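Side-chain contacts in glycosyl hydrolases family 2, sugar binding domain protein (Bacteroides uniformis str. 3978 T3 ii, PDB 6D1P), which acts as a beta-glucuronidase of glycosyl hydrolase family 2 from a human gut bacterium, probably hydrolysing O-glycosidic bonds to release glucuronic acid: residues 33-38 and 164-169; 67-72 and 192-197; 643-646 and 651-654; 659-664 and 679-684. All coordinates share one frame; numbering follows the deposited sequence.

Interaction 1: residues 33-38 and 164-169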
loop_
_atom_site.group_PDB
_atom_site.type_symbol
_atom_site.label_atom_id
_atom_site.label_comp_id
_atom_site.label_asym_id
_atom_site.label_seq_id
_atom_site.Cartn_x
_atom_site.Cartn_y
_atom_site.Cartn_z
ATOM N N GLU A 33 -21.965 3.253 -11.375
ATOM C CA GLU A 33 -21.248 2.553 -12.437
ATOM C C GLU A 33 -20.133 3.395 -13.055
ATOM O O GLU A 33 -20.177 4.625 -13.060
ATOM C CB GLU A 33 -22.197 2.120 -13.558
ATOM C CG GLU A 33 -23.503 1.549 -13.111
ATOM C CD GLU A 33 -23.323 0.229 -12.445
ATOM O OE1 GLU A 33 -22.585 -0.604 -13.007
ATOM O OE2 GLU A 33 -23.913 0.027 -11.354
ATOM N N HIS A 34 -19.128 2.691 -13.582
ATOM C CA HIS A 34 -18.139 3.246 -14.504
ATOM C C HIS A 34 -17.234 4.262 -13.825
ATOM O O HIS A 34 -16.912 5.308 -14.391
ATOM C CB HIS A 34 -18.820 3.858 -15.732
ATOM C CG HIS A 34 -19.868 2.972 -16.330
ATOM N ND1 HIS A 34 -21.198 3.327 -16.392
ATOM C CD2 HIS A 34 -19.785 1.728 -16.862
ATOM C CE1 HIS A 34 -21.887 2.346 -16.948
ATOM N NE2 HIS A 34 -21.053 1.363 -17.240
ATOM N N TRP A 35 -16.807 3.951 -12.612
ATOM C CA TRP A 35 -15.810 4.763 -11.939
ATOM C C TRP A 35 -14.444 4.104 -12.069
ATOM O O TRP A 35 -14.327 2.885 -12.177
ATOM C CB TRP A 35 -16.140 4.937 -10.462
ATOM C CG TRP A 35 -17.295 5.808 -10.137
ATOM C CD1 TRP A 35 -18.609 5.430 -10.005
ATOM C CD2 TRP A 35 -17.245 7.207 -9.833
ATOM N NE1 TRP A 35 -19.375 6.518 -9.640
ATOM C CE2 TRP A 35 -18.561 7.618 -9.535
ATOM C CE3 TRP A 35 -16.216 8.150 -9.787
ATOM C CZ2 TRP A 35 -18.873 8.924 -9.203
ATOM C CZ3 TRP A 35 -16.533 9.456 -9.449
ATOM C CH2 TRP A 35 -17.854 9.827 -9.158
ATOM N N GLU A 36 -13.409 4.923 -12.053
ATOM C CA GLU A 36 -12.060 4.422 -11.905
ATOM C C GLU A 36 -11.508 4.872 -10.560
ATOM O O GLU A 36 -11.818 5.966 -10.074
ATOM C CB GLU A 36 -11.167 4.910 -13.038
ATOM C CG GLU A 36 -11.413 4.193 -14.349
ATOM C CD GLU A 36 -10.437 4.625 -15.448
ATOM O OE1 GLU A 36 -10.158 5.835 -15.565
ATOM O OE2 GLU A 36 -9.936 3.741 -16.183
ATOM N N PHE A 37 -10.679 4.020 -9.966
ATOM C CA PHE A 37 -10.133 4.297 -8.648
ATOM C C PHE A 37 -8.662 3.894 -8.598
ATOM O O PHE A 37 -8.273 2.897 -9.205
ATOM C CB PHE A 37 -10.939 3.560 -7.568
ATOM C CG PHE A 37 -10.202 3.407 -6.295
ATOM C CD1 PHE A 37 -10.080 4.483 -5.420
ATOM C CD2 PHE A 37 -9.582 2.206 -5.985
ATOM C CE1 PHE A 37 -9.350 4.364 -4.250
ATOM C CE2 PHE A 37 -8.864 2.074 -4.811
ATOM C CZ PHE A 37 -8.752 3.155 -3.937
ATOM N N ILE A 38 -7.842 4.669 -7.879
ATOM C CA ILE A 38 -6.453 4.289 -7.622
ATOM C C ILE A 38 -6.122 4.643 -6.181
ATOM O O ILE A 38 -6.506 5.709 -5.697
ATOM C CB ILE A 38 -5.462 4.960 -8.614
ATOM C CG1 ILE A 38 -4.072 4.371 -8.459
ATOM C CG2 ILE A 38 -5.356 6.462 -8.411
ATOM C CD1 ILE A 38 -3.103 4.871 -9.516
ATOM N N ILE A 164 -15.433 14.096 -13.883
ATOM C CA ILE A 164 -15.526 14.248 -12.437
ATOM C C ILE A 164 -14.361 13.495 -11.803
ATOM O O ILE A 164 -14.059 12.364 -12.195
ATOM C CB ILE A 164 -16.873 13.711 -11.918
ATOM C CG1 ILE A 164 -18.013 14.537 -12.499
ATOM C CG2 ILE A 164 -16.946 13.728 -10.381
ATOM C CD1 ILE A 164 -17.902 16.006 -12.170
ATOM N N ALA A 165 -13.707 14.113 -10.832
ATOM C CA ALA A 165 -12.732 13.401 -10.026
ATOM C C ALA A 165 -12.952 13.752 -8.568
ATOM O O ALA A 165 -13.312 14.888 -8.236
ATOM C CB ALA A 165 -11.285 13.716 -10.436
ATOM N N ILE A 166 -12.744 12.764 -7.702
ATOM C CA ILE A 166 -12.943 12.924 -6.270
ATOM C C ILE A 166 -11.758 12.310 -5.552
ATOM O O ILE A 166 -11.455 11.128 -5.753
ATOM C CB ILE A 166 -14.243 12.270 -5.796
ATOM C CG1 ILE A 166 -15.411 12.837 -6.589
ATOM C CG2 ILE A 166 -14.421 12.536 -4.311
ATOM C CD1 ILE A 166 -16.672 12.079 -6.411
ATOM N N ARG A 167 -11.101 13.108 -4.711
ATOM C CA ARG A 167 -9.982 12.654 -3.897
ATOM C C ARG A 167 -10.499 12.385 -2.489
ATOM O O ARG A 167 -11.075 13.280 -1.862
ATOM C CB ARG A 167 -8.869 13.700 -3.881
ATOM C CG ARG A 167 -7.609 13.329 -3.091
ATOM C CD ARG A 167 -6.627 14.521 -3.041
ATOM N NE ARG A 167 -5.319 14.211 -2.455
ATOM C CZ ARG A 167 -5.059 14.214 -1.150
ATOM N NH1 ARG A 167 -6.023 14.485 -0.270
ATOM N NH2 ARG A 167 -3.844 13.936 -0.713
ATOM N N CYS A 168 -10.322 11.155 -2.003
ATOM C CA CYS A 168 -10.643 10.800 -0.624
ATOM C C CYS A 168 -9.370 10.460 0.129
ATOM O O CYS A 168 -8.433 9.897 -0.435
ATOM C CB CYS A 168 -11.598 9.606 -0.537
ATOM S SG CYS A 168 -13.263 10.002 -1.042
ATOM N N ASP A 169 -9.338 10.808 1.406
ATOM C CA ASP A 169 -8.150 10.565 2.204
ATOM C C ASP A 169 -8.561 10.133 3.607
ATOM O O ASP A 169 -9.419 10.770 4.232
ATOM C CB ASP A 169 -7.264 11.821 2.253
ATOM C CG ASP A 169 -6.100 11.668 3.200
ATOM O OD1 ASP A 169 -5.012 11.286 2.740
ATOM O OD2 ASP A 169 -6.278 11.908 4.419
#
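The six-membered end of the Trp35 indole reaches Ile164 and Ile166, two isoleucines separated by Ala165 on strand 162-169. Its outermost carbon, CH2, lies 3.7 Å from Ile166 CD1 and 4.2 Å from Ile164 CG2, while Trp35 CZ3 is 4.0 Å from Ile166 CD1. Both methyl groups meet the ring at a slant. The chi2 of Trp35, 90°, sets the ring plane across the CA-CB-CG plane, which carries the benzene half to the isoleucines. The two aliphatic chains answer differently. Ile166 makes the touch with its terminal methyl. In Ile164 a bend at chi2 (-58°) carries CD1 away from the ring, and the branch methyl CG2, which stands anti to the backbone N, meets the indole instead. A tryptophan suits this place because its long, flat side chain can span from one strand to another that is not its neighbour, with strand 89-96 and its Thr94 lying between. The ring nitrogen is bound as well: Trp35 NE1 hydrogen-bonds to Leu31 O, which helps fix the rotation of the indole. Ile164 also packs on Val122 and Ile166 on Thr118. Both strands belong to one six-stranded antiparallel sheet, and the contact lies on a buried face of it, in the N-terminal sugar-binding domain, a jelly-roll beta sandwich in family 2 glycosidases.

Interaction 2: residues 67-72 and 192-197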
loop_
_atom_site.group_PDB
_atom_site.type_symbol
_atom_site.label_atom_id
_atom_site.label_comp_id
_atom_site.label_asym_id
_atom_site.label_seq_id
_atom_site.Cartn_x
_atom_site.Cartn_y
_atom_site.Cartn_z
ATOM N N VAL A 67 -14.096 0.122 -10.730
ATOM C CA VAL A 67 -14.831 -0.235 -9.529
ATOM C C VAL A 67 -16.281 0.182 -9.694
ATOM O O VAL A 67 -16.626 1.029 -10.524
ATOM C CB VAL A 67 -14.239 0.419 -8.257
ATOM C CG1 VAL A 67 -12.799 -0.035 -8.049
ATOM C CG2 VAL A 67 -14.312 1.926 -8.378
ATOM N N THR A 68 -17.125 -0.424 -8.865
ATOM C CA THR A 68 -18.527 -0.062 -8.717
ATOM C C THR A 68 -18.741 0.496 -7.311
ATOM O O THR A 68 -18.307 -0.114 -6.325
ATOM C CB THR A 68 -19.409 -1.287 -8.987
ATOM O OG1 THR A 68 -19.407 -1.565 -10.395
ATOM C CG2 THR A 68 -20.857 -1.090 -8.496
ATOM N N LEU A 69 -19.372 1.688 -7.223
ATOM C CA LEU A 69 -19.706 2.310 -5.939
ATOM C C LEU A 69 -20.941 1.660 -5.317
ATOM O O LEU A 69 -21.816 1.160 -6.030
ATOM C CB LEU A 69 -19.959 3.812 -6.100
ATOM C CG LEU A 69 -18.769 4.607 -6.666
ATOM C CD1 LEU A 69 -18.874 6.089 -6.368
ATOM C CD2 LEU A 69 -17.452 4.053 -6.156
ATOM N N PRO A 70 -21.043 1.659 -3.975
ATOM C CA PRO A 70 -20.058 2.209 -3.034
ATOM C C PRO A 70 -18.780 1.380 -2.948
ATOM O O PRO A 70 -18.779 0.185 -3.237
ATOM C CB PRO A 70 -20.797 2.192 -1.698
ATOM C CG PRO A 70 -21.794 1.116 -1.835
ATOM C CD PRO A 70 -22.228 1.129 -3.279
ATOM N N HIS A 71 -17.701 2.029 -2.527
ATOM C CA HIS A 71 -16.375 1.442 -2.574
ATOM C C HIS A 71 -15.570 1.891 -1.363
ATOM O O HIS A 71 -15.709 3.023 -0.880
ATOM C CB HIS A 71 -15.667 1.838 -3.860
ATOM C CG HIS A 71 -14.230 1.446 -3.887
ATOM N ND1 HIS A 71 -13.221 2.306 -3.504
ATOM C CD2 HIS A 71 -13.634 0.276 -4.216
ATOM C CE1 HIS A 71 -12.061 1.684 -3.617
ATOM N NE2 HIS A 71 -12.286 0.452 -4.045
ATOM N N CYS A 72 -14.700 1.003 -0.889
ATOM C CA CYS A 72 -13.952 1.279 0.326
ATOM C C CYS A 72 -12.489 0.889 0.150
ATOM O O CYS A 72 -12.196 -0.200 -0.350
ATOM C CB CYS A 72 -14.580 0.525 1.507
ATOM S SG CYS A 72 -13.687 0.697 3.046
ATOM N N ARG A 192 -20.352 5.321 0.909
ATOM C CA ARG A 192 -21.792 5.511 0.839
ATOM C C ARG A 192 -22.118 6.151 -0.497
ATOM O O ARG A 192 -21.262 6.786 -1.121
ATOM C CB ARG A 192 -22.350 6.384 1.971
ATOM C CG ARG A 192 -22.204 5.787 3.317
ATOM C CD ARG A 192 -22.911 6.656 4.330
ATOM N NE ARG A 192 -22.500 6.306 5.679
ATOM C CZ ARG A 192 -22.522 7.145 6.701
ATOM N NH1 ARG A 192 -22.946 8.383 6.516
ATOM N NH2 ARG A 192 -22.121 6.752 7.906
ATOM N N TYR A 193 -23.377 5.988 -0.895
ATOM C CA TYR A 193 -23.822 6.390 -2.216
ATOM C C TYR A 193 -23.513 7.849 -2.511
ATOM O O TYR A 193 -23.627 8.728 -1.646
ATOM C CB TYR A 193 -25.324 6.153 -2.350
ATOM C CG TYR A 193 -25.682 4.684 -2.354
ATOM C CD1 TYR A 193 -25.179 3.832 -3.338
ATOM C CD2 TYR A 193 -26.526 4.148 -1.379
ATOM C CE1 TYR A 193 -25.496 2.494 -3.346
ATOM C CE2 TYR A 193 -26.857 2.819 -1.387
ATOM C CZ TYR A 193 -26.336 1.988 -2.366
ATOM O OH TYR A 193 -26.649 0.643 -2.369
ATOM N N VAL A 194 -23.121 8.090 -3.755
ATOM C CA VAL A 194 -23.045 9.422 -4.329
ATOM C C VAL A 194 -24.213 9.566 -5.293
ATOM O O VAL A 194 -24.501 8.648 -6.071
ATOM C CB VAL A 194 -21.694 9.657 -5.037
ATOM C CG1 VAL A 194 -21.611 11.071 -5.552
ATOM C CG2 VAL A 194 -20.557 9.387 -4.075
ATOM N N ASN A 195 -24.891 10.714 -5.227
ATOM C CA ASN A 195 -26.092 10.983 -6.005
ATOM C C ASN A 195 -25.896 12.210 -6.877
ATOM O O ASN A 195 -25.329 13.213 -6.435
ATOM C CB ASN A 195 -27.304 11.202 -5.090
ATOM C CG ASN A 195 -27.514 10.059 -4.145
ATOM O OD1 ASN A 195 -27.530 8.891 -4.560
ATOM N ND2 ASN A 195 -27.647 10.368 -2.859
ATOM N N LEU A 196 -26.362 12.122 -8.120
ATOM C CA LEU A 196 -26.525 13.290 -8.980
ATOM C C LEU A 196 -27.936 13.838 -8.793
ATOM O O LEU A 196 -28.915 13.085 -8.895
ATOM C CB LEU A 196 -26.279 12.912 -10.442
ATOM C CG LEU A 196 -26.358 14.042 -11.463
ATOM C CD1 LEU A 196 -25.279 15.080 -11.193
ATOM C CD2 LEU A 196 -26.229 13.463 -12.868
ATOM N N VAL A 197 -28.047 15.129 -8.483
ATOM C CA VAL A 197 -29.324 15.689 -8.040
ATOM C C VAL A 197 -29.558 17.040 -8.702
ATOM O O VAL A 197 -28.692 17.924 -8.668
ATOM C CB VAL A 197 -29.392 15.824 -6.505
ATOM C CG1 VAL A 197 -30.757 16.365 -6.069
ATOM C CG2 VAL A 197 -29.116 14.484 -5.836
#
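Pro70 and Tyr193 make the tightest apolar touch, the proline ring slanting against one side of the phenol. Pro70 CD is 3.5 Å from Tyr193 CE1 and 4.0 Å from Tyr193 CD1. A cis peptide bond joins Leu69 to Pro70, and proline is the residue that most readily accepts this form; the side chains on either side of this bond both point toward 192-197. Leu69 CD1 adds a looser methyl contact, 4.4 Å from Val194 CG2, suited to two buried branched residues. The proline ring also meets backbone: Pro70 CB is 4.1 Å from Arg192 N. Within the sugar-binding domain, the contact thus sets the loop after strand 65-67 against the entrance to strand 194-199, which lies in a different sheet of the sandwich. Polar bonds tie the far ends of the side chains to their surroundings, two of them to glutamates of the TIM-barrel region, Glu332 and Glu343. Tyr193 OH hydrogen-bonds to Glu343 N, and its ring receives a cation-pi contact from Arg30. Arg192, whose CB points away from 67-72, forms a salt bridge through NH2 with Glu332 OE1, while NH1 donates to the backbone oxygens of Glu112 and Tyr134.

Interaction 3: residues 643-646 and 651-654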
loop_
_atom_site.group_PDB
_atom_site.type_symbol
_atom_site.label_atom_id
_atom_site.label_comp_id
_atom_site.label_asym_id
_atom_site.label_seq_id
_atom_site.Cartn_x
_atom_site.Cartn_y
_atom_site.Cartn_z
ATOM N N ILE A 643 -27.377 -30.624 27.871
ATOM C CA ILE A 643 -27.892 -30.061 26.628
ATOM C C ILE A 643 -28.772 -28.877 27.000
ATOM O O ILE A 643 -29.702 -29.020 27.802
ATOM C CB ILE A 643 -28.697 -31.096 25.809
ATOM C CG1 ILE A 643 -27.803 -32.183 25.240
ATOM C CG2 ILE A 643 -29.467 -30.442 24.668
ATOM C CD1 ILE A 643 -27.609 -33.358 26.164
ATOM N N LEU A 644 -28.480 -27.709 26.436
ATOM C CA LEU A 644 -29.284 -26.516 26.671
ATOM C C LEU A 644 -30.100 -26.197 25.428
ATOM O O LEU A 644 -29.651 -26.404 24.302
ATOM C CB LEU A 644 -28.410 -25.307 27.027
ATOM C CG LEU A 644 -27.286 -25.521 28.042
ATOM C CD1 LEU A 644 -26.286 -24.325 28.054
ATOM C CD2 LEU A 644 -27.840 -25.802 29.430
ATOM N N VAL A 645 -31.294 -25.671 25.626
ATOM C CA VAL A 645 -32.142 -25.293 24.508
ATOM C C VAL A 645 -32.596 -23.864 24.717
ATOM O O VAL A 645 -32.978 -23.480 25.829
ATOM C CB VAL A 645 -33.354 -26.230 24.362
ATOM C CG1 VAL A 645 -34.233 -25.742 23.243
ATOM C CG2 VAL A 645 -32.891 -27.651 24.082
ATOM N N TYR A 646 -32.558 -23.074 23.661
ATOM C CA TYR A 646 -32.974 -21.683 23.756
ATOM C C TYR A 646 -34.252 -21.542 22.940
ATOM O O TYR A 646 -34.231 -21.549 21.705
ATOM C CB TYR A 646 -31.836 -20.733 23.343
ATOM C CG TYR A 646 -30.818 -20.693 24.467
ATOM C CD1 TYR A 646 -30.952 -19.780 25.526
ATOM C CD2 TYR A 646 -29.788 -21.634 24.535
ATOM C CE1 TYR A 646 -30.054 -19.776 26.591
ATOM C CE2 TYR A 646 -28.895 -21.642 25.597
ATOM C CZ TYR A 646 -29.044 -20.711 26.627
ATOM O OH TYR A 646 -28.165 -20.722 27.677
ATOM N N GLU A 651 -43.359 -24.742 26.500
ATOM C CA GLU A 651 -42.944 -26.104 26.805
ATOM C C GLU A 651 -42.108 -26.645 25.663
ATOM O O GLU A 651 -42.401 -26.402 24.488
ATOM C CB GLU A 651 -44.130 -27.048 27.014
ATOM C CG GLU A 651 -44.468 -27.332 28.462
ATOM C CD GLU A 651 -45.580 -28.371 28.591
ATOM O OE1 GLU A 651 -45.364 -29.402 29.271
ATOM O OE2 GLU A 651 -46.662 -28.153 27.989
ATOM N N VAL A 652 -41.090 -27.409 26.021
ATOM C CA VAL A 652 -40.150 -27.968 25.067
ATOM C C VAL A 652 -39.862 -29.384 25.505
ATOM O O VAL A 652 -39.573 -29.624 26.683
ATOM C CB VAL A 652 -38.837 -27.159 24.993
ATOM C CG1 VAL A 652 -37.793 -27.919 24.190
ATOM C CG2 VAL A 652 -39.104 -25.785 24.406
ATOM N N GLU A 653 -39.933 -30.319 24.570
ATOM C CA GLU A 653 -39.557 -31.695 24.836
ATOM C C GLU A 653 -38.289 -32.041 24.065
ATOM O O GLU A 653 -38.170 -31.731 22.871
ATOM C CB GLU A 653 -40.689 -32.658 24.479
ATOM C CG GLU A 653 -40.323 -34.106 24.757
ATOM C CD GLU A 653 -41.525 -35.039 24.824
ATOM O OE1 GLU A 653 -41.339 -36.132 25.407
ATOM O OE2 GLU A 653 -42.622 -34.677 24.310
ATOM N N LEU A 654 -37.356 -32.687 24.756
ATOM C CA LEU A 654 -36.096 -33.116 24.186
ATOM C C LEU A 654 -36.153 -34.607 23.904
ATOM O O LEU A 654 -36.711 -35.378 24.693
ATOM C CB LEU A 654 -34.938 -32.811 25.139
ATOM C CG LEU A 654 -33.557 -32.977 24.513
ATOM C CD1 LEU A 654 -33.306 -31.855 23.513
ATOM C CD2 LEU A 654 -32.470 -33.039 25.576
#
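Strand 643-646, carrying Ile643 and Val645, faces strand 651-654, carrying Val652 and Leu654, with axes 9.6 Å apart and directions 145° from each other, a spacing that belongs to stacked sheets and not to hydrogen-bonded neighbours. Leu654 is central to the side-chain packing because its forked end serves two partners. CG stands anti to the backbone N (chi1 -169°), extending the fork across the gap, where Leu654 CD2 comes 4.1 Å from Ile643 CG2 and Leu654 CD1 lies 4.3 Å from Val645 CG2. On Ile643 it is the branch methyl that touches, and the two side chains meet at a slant. These layers are the two sheets of a beta sandwich in the DUF4982 region, which falls in the E-set clan of immunoglobulin-like folds: strand 641-647 lies in the middle of one sheet and strand 651-656 in the other. Val645 holds a second partner with its other methyl, CG1, which is 4.3 Å from Val652 CG1. Beta-branched valine and isoleucine favour extended backbone and put compact methyls close to the strand, which suits them to the space between the two sheets. Trp678 packs on both Val645 and Leu654, and Leu623 on both valines. The other face of strand 643-646 is covered by helix 550-564: Tyr646 OH hydrogen-bonds to Asp558 of that helix, and Leu644 touches its Arg555.

Interaction 4: residues 659-664 and 679-684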
loop_
_atom_site.group_PDB
_atom_site.type_symbol
_atom_site.label_atom_id
_atom_site.label_comp_id
_atom_site.label_asym_id
_atom_site.label_seq_id
_atom_site.Cartn_x
_atom_site.Cartn_y
_atom_site.Cartn_z
ATOM N N VAL A 659 -35.287 -41.475 22.206
ATOM C CA VAL A 659 -35.815 -41.616 23.560
ATOM C C VAL A 659 -36.153 -40.243 24.137
ATOM O O VAL A 659 -35.256 -39.418 24.369
ATOM C CB VAL A 659 -34.804 -42.334 24.461
ATOM C CG1 VAL A 659 -35.369 -42.485 25.873
ATOM C CG2 VAL A 659 -34.413 -43.664 23.848
ATOM N N SER A 660 -37.442 -40.012 24.407
ATOM C CA SER A 660 -37.867 -38.774 25.060
ATOM C C SER A 660 -37.181 -38.605 26.414
ATOM O O SER A 660 -37.022 -39.565 27.175
ATOM C CB SER A 660 -39.383 -38.746 25.250
ATOM O OG SER A 660 -39.773 -37.605 26.007
ATOM N N GLN A 661 -36.756 -37.372 26.700
ATOM C CA GLN A 661 -36.063 -37.044 27.938
ATOM C C GLN A 661 -36.902 -36.175 28.869
ATOM O O GLN A 661 -36.415 -35.782 29.939
ATOM C CB GLN A 661 -34.733 -36.351 27.626
ATOM C CG GLN A 661 -33.812 -37.181 26.747
ATOM C CD GLN A 661 -33.393 -38.499 27.388
ATOM O OE1 GLN A 661 -33.724 -39.587 26.889
ATOM N NE2 GLN A 661 -32.637 -38.410 28.478
ATOM N N GLY A 662 -38.145 -35.868 28.492
ATOM C CA GLY A 662 -39.039 -35.110 29.344
ATOM C C GLY A 662 -39.507 -33.804 28.733
ATOM O O GLY A 662 -38.755 -33.106 28.044
ATOM N N ARG A 663 -40.766 -33.480 28.968
ATOM C CA ARG A 663 -41.302 -32.164 28.657
ATOM C C ARG A 663 -40.988 -31.225 29.820
ATOM O O ARG A 663 -41.149 -31.596 30.987
ATOM C CB ARG A 663 -42.810 -32.274 28.424
ATOM C CG ARG A 663 -43.415 -31.277 27.473
ATOM C CD ARG A 663 -44.594 -31.924 26.759
ATOM N NE ARG A 663 -45.504 -30.942 26.175
ATOM C CZ ARG A 663 -46.472 -31.247 25.311
ATOM N NH1 ARG A 663 -46.643 -32.508 24.920
ATOM N NH2 ARG A 663 -47.262 -30.290 24.831
ATOM N N LYS A 664 -40.477 -30.033 29.512
ATOM C CA LYS A 664 -40.109 -29.076 30.545
ATOM C C LYS A 664 -40.703 -27.718 30.224
ATOM O O LYS A 664 -40.963 -27.383 29.067
ATOM C CB LYS A 664 -38.599 -28.964 30.735
ATOM C CG LYS A 664 -37.986 -30.211 31.324
ATOM C CD LYS A 664 -36.537 -30.005 31.725
ATOM C CE LYS A 664 -35.942 -31.285 32.279
ATOM N NZ LYS A 664 -34.524 -31.131 32.718
ATOM N N ASN A 679 -29.796 -33.280 31.288
ATOM C CA ASN A 679 -28.582 -34.080 31.296
ATOM C C ASN A 679 -28.911 -35.431 30.683
ATOM O O ASN A 679 -30.003 -35.964 30.888
ATOM C CB ASN A 679 -28.018 -34.240 32.704
ATOM C CG ASN A 679 -27.403 -32.955 33.223
ATOM O OD1 ASN A 679 -27.706 -31.868 32.724
ATOM N ND2 ASN A 679 -26.538 -33.070 34.219
ATOM N N VAL A 680 -27.993 -35.957 29.888
ATOM C CA VAL A 680 -28.342 -37.057 28.996
ATOM C C VAL A 680 -27.130 -37.962 28.813
ATOM O O VAL A 680 -25.990 -37.477 28.816
ATOM C CB VAL A 680 -28.846 -36.524 27.642
ATOM C CG1 VAL A 680 -29.113 -37.653 26.695
ATOM C CG2 VAL A 680 -30.114 -35.665 27.792
ATOM N N PRO A 681 -27.311 -39.275 28.679
ATOM C CA PRO A 681 -26.206 -40.109 28.206
ATOM C C PRO A 681 -26.019 -39.915 26.712
ATOM O O PRO A 681 -26.984 -39.750 25.957
ATOM C CB PRO A 681 -26.675 -41.533 28.526
ATOM C CG PRO A 681 -28.164 -41.444 28.402
ATOM C CD PRO A 681 -28.500 -40.088 29.009
ATOM N N LEU A 682 -24.764 -39.916 26.288
ATOM C CA LEU A 682 -24.431 -39.964 24.876
ATOM C C LEU A 682 -23.564 -41.187 24.653
ATOM O O LEU A 682 -22.697 -41.511 25.477
ATOM C CB LEU A 682 -23.702 -38.691 24.413
ATOM C CG LEU A 682 -24.392 -37.349 24.693
ATOM C CD1 LEU A 682 -23.443 -36.188 24.428
ATOM C CD2 LEU A 682 -25.652 -37.211 23.865
ATOM N N ARG A 683 -23.820 -41.890 23.567
ATOM C CA ARG A 683 -22.938 -43.002 23.275
ATOM C C ARG A 683 -21.755 -42.515 22.454
ATOM O O ARG A 683 -21.811 -41.464 21.807
ATOM C CB ARG A 683 -23.676 -44.119 22.542
ATOM C CG ARG A 683 -24.690 -43.644 21.523
ATOM C CD ARG A 683 -25.558 -44.806 21.090
ATOM N NE ARG A 683 -26.733 -44.372 20.344
ATOM C CZ ARG A 683 -27.788 -45.149 20.101
ATOM N NH1 ARG A 683 -27.809 -46.401 20.552
ATOM N NH2 ARG A 683 -28.825 -44.681 19.413
ATOM N N GLU A 684 -20.664 -43.277 22.527
ATOM C CA GLU A 684 -19.574 -43.110 21.585
ATOM C C GLU A 684 -20.126 -43.100 20.171
ATOM O O GLU A 684 -21.059 -43.836 19.852
ATOM C CB GLU A 684 -18.564 -44.238 21.739
ATOM C CG GLU A 684 -18.076 -44.424 23.147
ATOM C CD GLU A 684 -16.744 -45.144 23.196
ATOM O OE1 GLU A 684 -16.251 -45.576 22.122
ATOM O OE2 GLU A 684 -16.189 -45.261 24.315
#
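Gln661 lies across Val680 at the margin of a beta sandwich, probably immunoglobulin-like as in the E-set clan, where strand 659-665, the last of one sheet, meets strand 677-680, the last of the other. Backbone hydrogen bonds show that each residue is anchored in its own sheet: Gln661 pairs with Leu654 and Val680 with Lys641. The CA atoms of Gln661 and Val680 remain 7.8 Å apart, a separation that side chains must bridge. Gly662 follows with a positive phi of 120°, at which a CB would press on the carbonyl oxygen of Gln661, and glycine, which lacks that atom, fits here.

A charged group works along the same margin. Lys664 makes a cation-pi contact with Trp678, and its NZ hydrogen-bonds to Arg677 O, which suits a residue whose long aliphatic chain can carry a charge to the end of a neighbouring strand.

The touch between the two segments is itself apolar in character. Gln661 has CG beside its backbone N and bends again at the next bond (chi2 -62°), which brings CG to one methyl of Val680 and sets the amide end beside both. The amide is probably turned over in the model, so its oxygen and nitrogen cannot be told apart with confidence. Glutamine suits this partly exposed edge because its CG methylene can lie against the valine while its end stays polar. Val680 is buried, and its CG2 methyl lies 4.1 Å from Gln661 CG.

The four contacts form two pairs on opposite sides of the chain's centre. Interactions 1 and 2, with centres 9 Å apart, share the N-terminal sugar-binding domain; their segments alternate along the chain, and strand 35-38 pairs with 65-67 just ahead of the loop used by interaction 2. Interactions 3 and 4 follow much later, 11 Å apart in the DUF4982 region, both bridging the same two sheets, one in the middle and one at the margin. Between the pairs the centres are 47 to 61 Å apart, and the TIM-barrel range falls between them in sequence. The two pairs thus lie in separate beta domains, with no contact between them.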